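Local coordinates for tail fiber protein (Acinetobacter phage AM24, PDB 5W5P), which forms the trimeric tailspike of the phage and probably recognises, and may depolymerise, the capsular polysaccharide of its Acinetobacter baumannii host, at residues Ser218-Gly223 and Val229-Gly234; Ala241-Thr246 and Gln258-Glu263; Asn271-Ser276 and Val282-Asn287; Val296-Asp299 and Ala305-Val308. All coordinates share one frame; numbering follows the deposited sequence.

Contact 1: Ser218-Gly223 and Val229-Gly234; sequences SVVVNG and VNMKGG
Val221 and Met231 sit on backbones that run in opposite directions, with their CA atoms 9.3 Å apart. That spacing is too wide for backbone pairing and suits two walls with side chains between them. Residues 218-223 turn a corner at Val220 (psi -56°), which lets two consecutive valines, Val220 and Val221, both face strand 229-232. Between the walls, Val221 and Met231 reach for each other tip to tip. Met231, modelled as selenomethionine, leaves its backbone with CG anti to the carbonyl carbon. A bend at chi3 (83°) then swings CE toward the two valines. CE lies 3.7 Å from Val221 CG2, the branch beside the valine's own backbone N, and SE follows at 4.0 Å from the same methyl. Val220 is more loosely engaged, its CG1 being 4.3 Å from Met231 CE. Ile204 and Val243 of adjacent strands also pack on Val221 and Met231, extending the apolar layer. On the outer side of the same strand, Lys232 instead forms a salt bridge with Glu264 of the second subunit. The contact proper is therefore wholly apolar: dispersion and burial hold these walls together, while the charge of Lys232 is spent at the subunit interface.

Contact 2: Ala241-Thr246 and Gln258-Glu263; sequences ALVRAT and QSVTIE
Ile262 faces Leu242 and Val243 across the interior of one beta-helical coil, and its side chain can be traced atom by atom. At CB it forks. CG2, anti to the backbone N, turns to Leu242 and stops 4.1 Å from its CD2, the two side chains meeting at a slant. The other branch, CG1, is anti to the carbonyl carbon (chi1 -57°) and continues extended through chi2 (179°). Its terminal CD1 comes to rest 4.1 Å from Val243 CG2, so one isoleucine spans both residues at the corner of the opposite wall. Val243 CG2 is shared: Val260 CG1 approaches it at 4.1 Å as well. Val243 slides past both Val260 and Ile262, the side chains pointing in opposite directions rather than end on. The separation of the walls fits this overlap, with the CA atoms of Val243 and Val260 8.7 Å apart. Met231 and Ile273, on strands of the neighbouring coils, pack on Ile262 from either side along the helix axis. All four touching residues are buried, and their three closest approaches fall at ordinary methyl-methyl distance. This indicates relaxed hydrophobic interdigitation: the pairing rests on shape and burial, not on directional bonds.

Contact 3: Asn271-Ser276 and Val282-Asn287; sequences NRIIDS and VTVSRN
The carbonyl O of Asn271 accepts a hydrogen bond from Arg272 NH2 at 3.0 Å, just ahead of the residues that cross to Val284. The bond is bent, with an N-H...O angle of 143°, and the donor stands 36° out of the carbonyl plane. It folds the arginine back along its own chain on the outside of a parallel beta-helix coil, where the guanidinium also makes a cation-pi contact with Tyr297 on the next strand. A corner at Ile273 then turns the chain so that Ile273 and Ile274 both face inward toward strand 279-285. The opposed CA atoms of Ile273 and Val284 are 8.7 Å apart, and aliphatic branches make the contacts between the two walls. Ile273 makes a loose approach, CD1 lying 4.3 Å from Val284 CG1. Ile274 does more: with CG1 anti to the carbonyl carbon (chi1 -62°) its chain is carried across to both valines. Outside the coil, Arg286 NE forms a salt bridge with Glu263 OE1, and its guanidinium lies close to Arg286 of each of the other subunits, beside Glu263 of the third subunit, consistent with a cluster at the trimer axis. Within the coil, Ile274 slides past Val284, its CD1 lying 4.1 Å from Val284 CG2, and meets Val282 tip to tip, the same CD1 3.8 Å from Val282 CG1.

Contact 4: Val296-Asp299 and Ala305-Val308; sequences VYLD and AVNV
Apolar packing between Leu298 and Val306 carries this contact. The two side chains cross at about a right angle, so a single methyl, Val306 CG2, lies along the leucine from CB to CD1. CG2 is 3.8 Å from Leu298 CB and 4.0 Å from Leu298 CD1. It gets there because Val306 places CG1 anti to the backbone N (chi1 -174°) and leaves CG2 beside that N, facing the leucine. Methyl-to-carbonyl contacts form the second kind. Leu298 O is 3.8 Å from Ala305 CB and 3.9 Å from Val306 CG2, so both methyls rest against the carbonyl where strand 294-298 ends. Polar interactions lie to the outside of this core. Asp299 OD2 forms a salt bridge with Lys324 NZ, while Arg278 reaches the second segment with two bonds, NH2 to Ala305 O and NH1 to Asn307 OD1, tying the start of strand 306-310 to the preceding coil. Ile274 and Leu325, from the strands flanking 294-298, also pack on Leu298, which thus belongs to an aliphatic stack running from coil to coil. Such a stack, enclosed by parallel sheets and joined through short turns, is characteristic of the parallel beta-helix of phage tailspikes.

Overall arrangement
The four contacts follow one another in series along the chain and step through successive coils of the beta-helix. Their first segments lie on consecutive strands of one parallel sheet (219-222, 241-244, 272-276, 294-298), their second on neighbouring strands of the opposing wall (229-232, 260-263, 279-285, 306-310). Centres are about 6 Å apart from contact 1 to 2 and from 2 to 3, about 10 Å from 3 to 4, and about 17 Å from first to last. Probable backbone hydrogen bonds link adjacent coils: Met231 N to Thr261 O (2.8 Å), Ile262 N to Thr283 O (2.7 Å). Thus side chains fill each coil while the backbone joins coils into the elongated shaft.

Contact 1: Ser218-Gly223 and Val229-Gly234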
loop_
_atom_site.group_PDB
_atom_site.type_symbol
_atom_site.label_atom_id
_atom_site.label_comp_id
_atom_site.label_asym_id
_atom_site.label_seq_id
_atom_site.Cartn_x
_atom_site.Cartn_y
_atom_site.Cartn_z
ATOM N N SER A 218 -18.070 -5.008 25.720
ATOM C CA SER A 218 -17.885 -6.146 24.823
ATOM C C SER A 218 -16.543 -6.004 24.122
ATOM O O SER A 218 -16.353 -5.094 23.310
ATOM C CB SER A 218 -19.014 -6.237 23.801
ATOM O OG SER A 218 -19.215 -5.001 23.139
ATOM N N VAL A 219 -15.620 -6.912 24.420
ATOM C CA VAL A 219 -14.304 -6.957 23.796
ATOM C C VAL A 219 -14.113 -8.356 23.231
ATOM O O VAL A 219 -14.402 -9.345 23.913
ATOM C CB VAL A 219 -13.185 -6.611 24.796
ATOM C CG1 VAL A 219 -11.812 -6.832 24.162
ATOM C CG2 VAL A 219 -13.348 -5.173 25.309
ATOM N N VAL A 220 -13.644 -8.443 21.985
ATOM C CA VAL A 220 -13.540 -9.728 21.294
ATOM C C VAL A 220 -12.185 -10.366 21.574
ATOM O O VAL A 220 -12.110 -11.498 22.067
ATOM C CB VAL A 220 -13.772 -9.576 19.779
ATOM C CG1 VAL A 220 -13.728 -10.939 19.090
ATOM C CG2 VAL A 220 -15.097 -8.875 19.512
ATOM N N VAL A 221 -11.105 -9.647 21.277
ATOM C CA VAL A 221 -9.750 -10.167 21.403
ATOM C C VAL A 221 -9.058 -9.469 22.566
ATOM O O VAL A 221 -9.030 -8.233 22.632
ATOM C CB VAL A 221 -8.956 -9.982 20.098
ATOM C CG1 VAL A 221 -7.473 -10.258 20.332
ATOM C CG2 VAL A 221 -9.505 -10.887 18.999
ATOM N N ASN A 222 -8.504 -10.261 23.483
ATOM C CA ASN A 222 -7.642 -9.748 24.545
ATOM C C ASN A 222 -6.243 -9.604 23.969
ATOM O O ASN A 222 -5.511 -10.587 23.833
ATOM C CB ASN A 222 -7.645 -10.679 25.752
ATOM C CG ASN A 222 -6.973 -10.063 26.967
ATOM O OD1 ASN A 222 -6.043 -9.264 26.842
ATOM N ND2 ASN A 222 -7.443 -10.435 28.153
ATOM N N GLY A 223 -5.867 -8.370 23.625
ATOM C CA GLY A 223 -4.571 -8.121 23.019
ATOM C C GLY A 223 -3.396 -8.238 23.966
ATOM O O GLY A 223 -2.250 -8.213 23.500
ATOM N N VAL A 229 -2.208 -11.957 15.207
ATOM C CA VAL A 229 -3.638 -12.155 15.007
ATOM C C VAL A 229 -4.039 -11.544 13.673
ATOM O O VAL A 229 -3.762 -10.367 13.413
ATOM C CB VAL A 229 -4.456 -11.534 16.152
ATOM C CG1 VAL A 229 -5.939 -11.850 15.979
ATOM C CG2 VAL A 229 -3.948 -12.031 17.495
ATOM N N ASN A 230 -4.703 -12.338 12.839
ATOM C CA ASN A 230 -5.335 -11.863 11.610
ATOM C C ASN A 230 -6.842 -11.813 11.853
ATOM O O ASN A 230 -7.505 -12.852 11.912
ATOM C CB ASN A 230 -4.994 -12.772 10.431
ATOM C CG ASN A 230 -3.638 -12.466 9.827
ATOM O OD1 ASN A 230 -3.207 -11.316 9.785
ATOM N ND2 ASN A 230 -2.956 -13.502 9.355
HETATM N N MSE A 231 -7.377 -10.606 12.011
HETATM C CA MSE A 231 -8.820 -10.405 12.104
HETATM C C MSE A 231 -9.375 -9.956 10.763
HETATM O O MSE A 231 -9.217 -8.797 10.389
HETATM C CB MSE A 231 -9.165 -9.367 13.167
HETATM C CG MSE A 231 -8.738 -9.745 14.558
HETATM SE SE MSE A 231 -9.273 -8.434 15.887
HETATM C CE MSE A 231 -11.105 -8.995 16.220
ATOM N N LYS A 232 -10.030 -10.865 10.042
ATOM C CA LYS A 232 -10.485 -10.582 8.690
ATOM C C LYS A 232 -11.846 -11.221 8.443
ATOM O O LYS A 232 -12.151 -12.300 8.966
ATOM C CB LYS A 232 -9.472 -11.082 7.643
ATOM C CG LYS A 232 -8.107 -10.386 7.683
ATOM C CD LYS A 232 -6.999 -11.255 7.091
ATOM C CE LYS A 232 -7.239 -11.541 5.608
ATOM N NZ LYS A 232 -6.384 -12.667 5.094
ATOM N N GLY A 233 -12.662 -10.540 7.634
ATOM C CA GLY A 233 -13.911 -11.093 7.152
ATOM C C GLY A 233 -15.062 -11.084 8.129
ATOM O O GLY A 233 -16.104 -11.678 7.834
ATOM N N GLY A 234 -14.921 -10.426 9.276
ATOM C CA GLY A 234 -15.980 -10.437 10.265
ATOM C C GLY A 234 -16.827 -9.184 10.302
ATOM O O GLY A 234 -16.405 -8.120 9.837
#

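Contact 2: Ala241-Thr246 and Gln258-Glu263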
loop_
_atom_site.group_PDB
_atom_site.type_symbol
_atom_site.label_atom_id
_atom_site.label_comp_id
_atom_site.label_asym_id
_atom_site.label_seq_id
_atom_site.Cartn_x
_atom_site.Cartn_y
_atom_site.Cartn_z
ATOM N N ALA A 241 -14.730 -2.744 21.892
ATOM C CA ALA A 241 -13.372 -2.778 21.371
ATOM C C ALA A 241 -13.144 -4.125 20.708
ATOM O O ALA A 241 -13.447 -5.162 21.301
ATOM C CB ALA A 241 -12.339 -2.552 22.482
ATOM N N LEU A 242 -12.617 -4.111 19.484
ATOM C CA LEU A 242 -12.209 -5.363 18.858
ATOM C C LEU A 242 -11.020 -5.963 19.598
ATOM O O LEU A 242 -10.998 -7.166 19.890
ATOM C CB LEU A 242 -11.868 -5.136 17.383
ATOM C CG LEU A 242 -13.003 -5.250 16.363
ATOM C CD1 LEU A 242 -14.036 -4.135 16.534
ATOM C CD2 LEU A 242 -12.443 -5.256 14.941
ATOM N N VAL A 243 -10.025 -5.134 19.912
ATOM C CA VAL A 243 -8.839 -5.545 20.656
ATOM C C VAL A 243 -8.636 -4.579 21.814
ATOM O O VAL A 243 -8.713 -3.360 21.632
ATOM C CB VAL A 243 -7.576 -5.580 19.769
ATOM C CG1 VAL A 243 -6.402 -6.172 20.546
ATOM C CG2 VAL A 243 -7.835 -6.371 18.502
ATOM N N ARG A 244 -8.375 -5.121 22.999
ATOM C CA ARG A 244 -8.068 -4.321 24.171
ATOM C C ARG A 244 -6.885 -4.957 24.882
ATOM O O ARG A 244 -6.739 -6.183 24.882
ATOM C CB ARG A 244 -9.278 -4.216 25.114
ATOM C CG ARG A 244 -8.993 -3.484 26.413
ATOM C CD ARG A 244 -10.266 -3.173 27.184
ATOM N NE ARG A 244 -11.105 -2.216 26.472
ATOM C CZ ARG A 244 -12.384 -1.971 26.755
ATOM N NH1 ARG A 244 -12.985 -2.602 27.757
ATOM N NH2 ARG A 244 -13.061 -1.088 26.037
ATOM N N ALA A 245 -6.025 -4.118 25.455
ATOM C CA ALA A 245 -4.883 -4.595 26.225
ATOM C C ALA A 245 -4.550 -3.549 27.279
ATOM O O ALA A 245 -4.195 -2.420 26.930
ATOM C CB ALA A 245 -3.682 -4.862 25.315
ATOM N N THR A 246 -4.681 -3.916 28.561
ATOM C CA THR A 246 -4.427 -2.991 29.662
ATOM C C THR A 246 -3.471 -3.548 30.713
ATOM O O THR A 246 -3.360 -2.961 31.794
ATOM C CB THR A 246 -5.736 -2.582 30.358
ATOM O OG1 THR A 246 -6.187 -3.650 31.201
ATOM C CG2 THR A 246 -6.821 -2.231 29.350
ATOM N N GLN A 258 0.482 -6.471 20.013
ATOM C CA GLN A 258 1.663 -6.871 19.260
ATOM C C GLN A 258 1.246 -7.715 18.065
ATOM O O GLN A 258 0.622 -8.768 18.233
ATOM C CB GLN A 258 2.648 -7.628 20.157
ATOM C CG GLN A 258 3.737 -8.348 19.412
ATOM C CD GLN A 258 4.665 -9.112 20.336
ATOM O OE1 GLN A 258 5.291 -10.089 19.930
ATOM N NE2 GLN A 258 4.779 -8.656 21.579
ATOM N N SER A 259 1.582 -7.247 16.866
ATOM C CA SER A 259 1.328 -7.957 15.615
ATOM C C SER A 259 -0.148 -8.335 15.485
ATOM O O SER A 259 -0.534 -9.502 15.529
ATOM C CB SER A 259 2.223 -9.195 15.500
ATOM O OG SER A 259 3.585 -8.841 15.348
ATOM N N VAL A 260 -0.966 -7.297 15.325
ATOM C CA VAL A 260 -2.402 -7.439 15.112
ATOM C C VAL A 260 -2.733 -6.805 13.768
ATOM O O VAL A 260 -2.402 -5.635 13.533
ATOM C CB VAL A 260 -3.218 -6.792 16.244
ATOM C CG1 VAL A 260 -4.711 -6.786 15.898
ATOM C CG2 VAL A 260 -2.974 -7.521 17.556
ATOM N N THR A 261 -3.369 -7.577 12.887
ATOM C CA THR A 261 -3.789 -7.114 11.570
ATOM C C THR A 261 -5.307 -7.187 11.500
ATOM O O THR A 261 -5.883 -8.276 11.591
ATOM C CB THR A 261 -3.161 -7.956 10.457
ATOM O OG1 THR A 261 -1.738 -7.789 10.469
ATOM C CG2 THR A 261 -3.707 -7.545 9.089
ATOM N N ILE A 262 -5.948 -6.035 11.342
ATOM C CA ILE A 262 -7.399 -5.921 11.264
ATOM C C ILE A 262 -7.733 -5.438 9.860
ATOM O O ILE A 262 -7.540 -4.258 9.538
ATOM C CB ILE A 262 -7.947 -4.969 12.335
ATOM C CG1 ILE A 262 -7.528 -5.449 13.723
ATOM C CG2 ILE A 262 -9.455 -4.839 12.224
ATOM C CD1 ILE A 262 -8.005 -4.570 14.852
ATOM N N GLU A 263 -8.234 -6.346 9.018
ATOM C CA GLU A 263 -8.343 -6.093 7.589
ATOM C C GLU A 263 -9.609 -6.729 7.029
ATOM O O GLU A 263 -9.959 -7.852 7.394
ATOM C CB GLU A 263 -7.108 -6.637 6.851
ATOM C CG GLU A 263 -6.956 -6.151 5.418
ATOM C CD GLU A 263 -5.675 -6.645 4.757
ATOM O OE1 GLU A 263 -5.330 -6.135 3.671
ATOM O OE2 GLU A 263 -5.022 -7.549 5.320
#

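Contact 3: Asn271-Ser276 and Val282-Asn287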
loop_
_atom_site.group_PDB
_atom_site.type_symbol
_atom_site.label_atom_id
_atom_site.label_comp_id
_atom_site.label_asym_id
_atom_site.label_seq_id
_atom_site.Cartn_x
_atom_site.Cartn_y
_atom_site.Cartn_z
ATOM N N ASN A 271 -17.198 1.233 19.620
ATOM C CA ASN A 271 -16.632 2.330 20.401
ATOM C C ASN A 271 -15.157 2.534 20.080
ATOM O O ASN A 271 -14.683 3.673 20.017
ATOM C CB ASN A 271 -16.811 2.072 21.898
ATOM C CG ASN A 271 -18.251 2.189 22.343
ATOM O OD1 ASN A 271 -19.021 2.988 21.804
ATOM N ND2 ASN A 271 -18.629 1.388 23.334
ATOM N N ARG A 272 -14.415 1.440 19.908
ATOM C CA ARG A 272 -13.008 1.487 19.537
ATOM C C ARG A 272 -12.697 0.289 18.657
ATOM O O ARG A 272 -13.320 -0.769 18.782
ATOM C CB ARG A 272 -12.070 1.465 20.756
ATOM C CG ARG A 272 -12.271 2.590 21.751
ATOM C CD ARG A 272 -11.526 3.842 21.342
ATOM N NE ARG A 272 -11.527 4.832 22.419
ATOM C CZ ARG A 272 -12.436 5.793 22.545
ATOM N NH1 ARG A 272 -12.361 6.645 23.558
ATOM N NH2 ARG A 272 -13.418 5.903 21.657
ATOM N N ILE A 273 -11.731 0.466 17.759
ATOM C CA ILE A 273 -11.163 -0.679 17.058
ATOM C C ILE A 273 -10.089 -1.333 17.914
ATOM O O ILE A 273 -10.138 -2.538 18.192
ATOM C CB ILE A 273 -10.611 -0.252 15.686
ATOM C CG1 ILE A 273 -11.709 0.386 14.834
ATOM C CG2 ILE A 273 -10.017 -1.444 14.966
ATOM C CD1 ILE A 273 -11.209 0.904 13.490
ATOM N N ILE A 274 -9.112 -0.545 18.355
ATOM C CA ILE A 274 -8.072 -0.988 19.273
ATOM C C ILE A 274 -8.069 -0.038 20.462
ATOM O O ILE A 274 -8.090 1.184 20.287
ATOM C CB ILE A 274 -6.685 -1.024 18.601
ATOM C CG1 ILE A 274 -6.678 -2.027 17.446
ATOM C CG2 ILE A 274 -5.606 -1.364 19.620
ATOM C CD1 ILE A 274 -5.316 -2.192 16.797
ATOM N N ASP A 275 -8.053 -0.599 21.668
ATOM C CA ASP A 275 -8.098 0.180 22.904
ATOM C C ASP A 275 -6.904 -0.222 23.767
ATOM O O ASP A 275 -6.957 -1.238 24.467
ATOM C CB ASP A 275 -9.419 -0.047 23.631
ATOM C CG ASP A 275 -9.561 0.813 24.865
ATOM O OD1 ASP A 275 -10.284 0.403 25.799
ATOM O OD2 ASP A 275 -8.953 1.902 24.899
ATOM N N SER A 276 -5.835 0.568 23.721
ATOM C CA SER A 276 -4.646 0.288 24.519
ATOM C C SER A 276 -3.814 1.570 24.625
ATOM O O SER A 276 -4.311 2.670 24.362
ATOM C CB SER A 276 -3.860 -0.884 23.910
ATOM O OG SER A 276 -2.830 -1.300 24.785
ATOM N N VAL A 282 1.270 -2.939 13.938
ATOM C CA VAL A 282 -0.183 -2.848 13.951
ATOM C C VAL A 282 -0.649 -2.509 12.543
ATOM O O VAL A 282 -0.060 -1.654 11.873
ATOM C CB VAL A 282 -0.663 -1.792 14.968
ATOM C CG1 VAL A 282 -2.158 -1.500 14.798
ATOM C CG2 VAL A 282 -0.330 -2.238 16.384
ATOM N N THR A 283 -1.689 -3.204 12.080
ATOM C CA THR A 283 -2.258 -2.973 10.758
ATOM C C THR A 283 -3.770 -2.867 10.881
ATOM O O THR A 283 -4.410 -3.758 11.450
ATOM C CB THR A 283 -1.894 -4.096 9.779
ATOM O OG1 THR A 283 -0.480 -4.337 9.824
ATOM C CG2 THR A 283 -2.296 -3.708 8.366
ATOM N N VAL A 284 -4.333 -1.771 10.369
ATOM C CA VAL A 284 -5.782 -1.613 10.316
ATOM C C VAL A 284 -6.142 -1.046 8.949
ATOM O O VAL A 284 -6.181 0.175 8.764
ATOM C CB VAL A 284 -6.295 -0.714 11.459
ATOM C CG1 VAL A 284 -7.800 -0.567 11.375
ATOM C CG2 VAL A 284 -5.880 -1.268 12.827
ATOM N N SER A 285 -6.409 -1.927 7.981
ATOM C CA SER A 285 -6.541 -1.529 6.587
ATOM C C SER A 285 -7.778 -2.144 5.943
ATOM O O SER A 285 -8.165 -3.276 6.251
ATOM C CB SER A 285 -5.302 -1.935 5.781
ATOM O OG SER A 285 -4.138 -1.295 6.267
ATOM N N ARG A 286 -8.389 -1.375 5.032
ATOM C CA ARG A 286 -9.436 -1.860 4.130
ATOM C C ARG A 286 -10.636 -2.422 4.900
ATOM O O ARG A 286 -11.163 -3.489 4.585
ATOM C CB ARG A 286 -8.872 -2.895 3.145
ATOM C CG ARG A 286 -7.862 -2.322 2.147
ATOM C CD ARG A 286 -6.976 -3.405 1.533
ATOM N NE ARG A 286 -5.836 -3.750 2.383
ATOM C CZ ARG A 286 -4.660 -3.124 2.358
ATOM N NH1 ARG A 286 -4.456 -2.116 1.524
ATOM N NH2 ARG A 286 -3.681 -3.506 3.168
ATOM N N ASN A 287 -11.084 -1.680 5.906
ATOM C CA ASN A 287 -12.278 -2.028 6.662
ATOM C C ASN A 287 -13.393 -1.034 6.363
ATOM O O ASN A 287 -13.152 0.170 6.267
ATOM C CB ASN A 287 -12.011 -2.045 8.172
ATOM C CG ASN A 287 -10.870 -2.956 8.562
ATOM O OD1 ASN A 287 -9.717 -2.523 8.667
ATOM N ND2 ASN A 287 -11.186 -4.217 8.812
#

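Contact 4: Val296-Asp299 and Ala305-Val308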
loop_
_atom_site.group_PDB
_atom_site.type_symbol
_atom_site.label_atom_id
_atom_site.label_comp_id
_atom_site.label_asym_id
_atom_site.label_seq_id
_atom_site.Cartn_x
_atom_site.Cartn_y
_atom_site.Cartn_z
ATOM N N VAL A 296 -8.309 3.535 16.183
ATOM C CA VAL A 296 -7.100 2.996 16.800
ATOM C C VAL A 296 -6.633 3.970 17.873
ATOM O O VAL A 296 -6.098 5.034 17.565
ATOM C CB VAL A 296 -5.998 2.757 15.763
ATOM C CG1 VAL A 296 -4.826 2.032 16.404
ATOM C CG2 VAL A 296 -6.545 1.973 14.585
ATOM N N TYR A 297 -6.826 3.603 19.134
ATOM C CA TYR A 297 -6.353 4.394 20.264
ATOM C C TYR A 297 -5.130 3.696 20.849
ATOM O O TYR A 297 -5.244 2.612 21.436
ATOM C CB TYR A 297 -7.445 4.556 21.317
ATOM C CG TYR A 297 -8.414 5.695 21.074
ATOM C CD1 TYR A 297 -9.115 5.801 19.875
ATOM C CD2 TYR A 297 -8.645 6.654 22.055
ATOM C CE1 TYR A 297 -10.016 6.837 19.658
ATOM C CE2 TYR A 297 -9.541 7.689 21.850
ATOM C CZ TYR A 297 -10.223 7.776 20.651
ATOM O OH TYR A 297 -11.116 8.806 20.455
ATOM N N LEU A 298 -3.951 4.311 20.666
ATOM C CA LEU A 298 -2.695 3.847 21.251
ATOM C C LEU A 298 -1.928 5.096 21.692
ATOM O O LEU A 298 -0.908 5.468 21.120
ATOM C CB LEU A 298 -1.881 3.004 20.263
ATOM C CG LEU A 298 -2.511 1.724 19.703
ATOM C CD1 LEU A 298 -1.756 1.246 18.462
ATOM C CD2 LEU A 298 -2.562 0.629 20.764
ATOM N N ASP A 299 -2.436 5.768 22.726
ATOM C CA ASP A 299 -1.982 7.107 23.092
ATOM C C ASP A 299 -1.215 7.137 24.414
ATOM O O ASP A 299 -1.340 8.081 25.197
ATOM C CB ASP A 299 -3.162 8.075 23.141
ATOM C CG ASP A 299 -4.319 7.555 23.978
ATOM O OD1 ASP A 299 -4.275 6.382 24.413
ATOM O OD2 ASP A 299 -5.270 8.332 24.209
ATOM N N ALA A 305 5.189 5.225 21.405
ATOM C CA ALA A 305 4.000 4.469 21.774
ATOM C C ALA A 305 3.662 3.397 20.747
ATOM O O ALA A 305 3.182 2.319 21.119
ATOM C CB ALA A 305 2.803 5.410 21.947
ATOM N N VAL A 306 3.916 3.664 19.467
ATOM C CA VAL A 306 3.563 2.764 18.376
ATOM C C VAL A 306 4.809 2.505 17.541
ATOM O O VAL A 306 5.375 3.437 16.960
ATOM C CB VAL A 306 2.442 3.340 17.495
ATOM C CG1 VAL A 306 1.996 2.312 16.470
ATOM C CG2 VAL A 306 1.266 3.805 18.351
ATOM N N ASN A 307 5.233 1.249 17.482
ATOM C CA ASN A 307 6.333 0.818 16.624
ATOM C C ASN A 307 5.716 0.258 15.347
ATOM O O ASN A 307 5.336 -0.914 15.296
ATOM C CB ASN A 307 7.204 -0.222 17.325
ATOM C CG ASN A 307 8.165 0.397 18.331
ATOM O OD1 ASN A 307 7.829 0.581 19.502
ATOM N ND2 ASN A 307 9.368 0.729 17.871
ATOM N N VAL A 308 5.619 1.110 14.322
ATOM C CA VAL A 308 5.004 0.808 13.027
ATOM C C VAL A 308 3.495 0.636 13.157
ATOM O O VAL A 308 3.008 -0.249 13.870
ATOM C CB VAL A 308 5.622 -0.438 12.362
ATOM C CG1 VAL A 308 5.025 -0.650 10.972
ATOM C CG2 VAL A 308 7.117 -0.295 12.277
#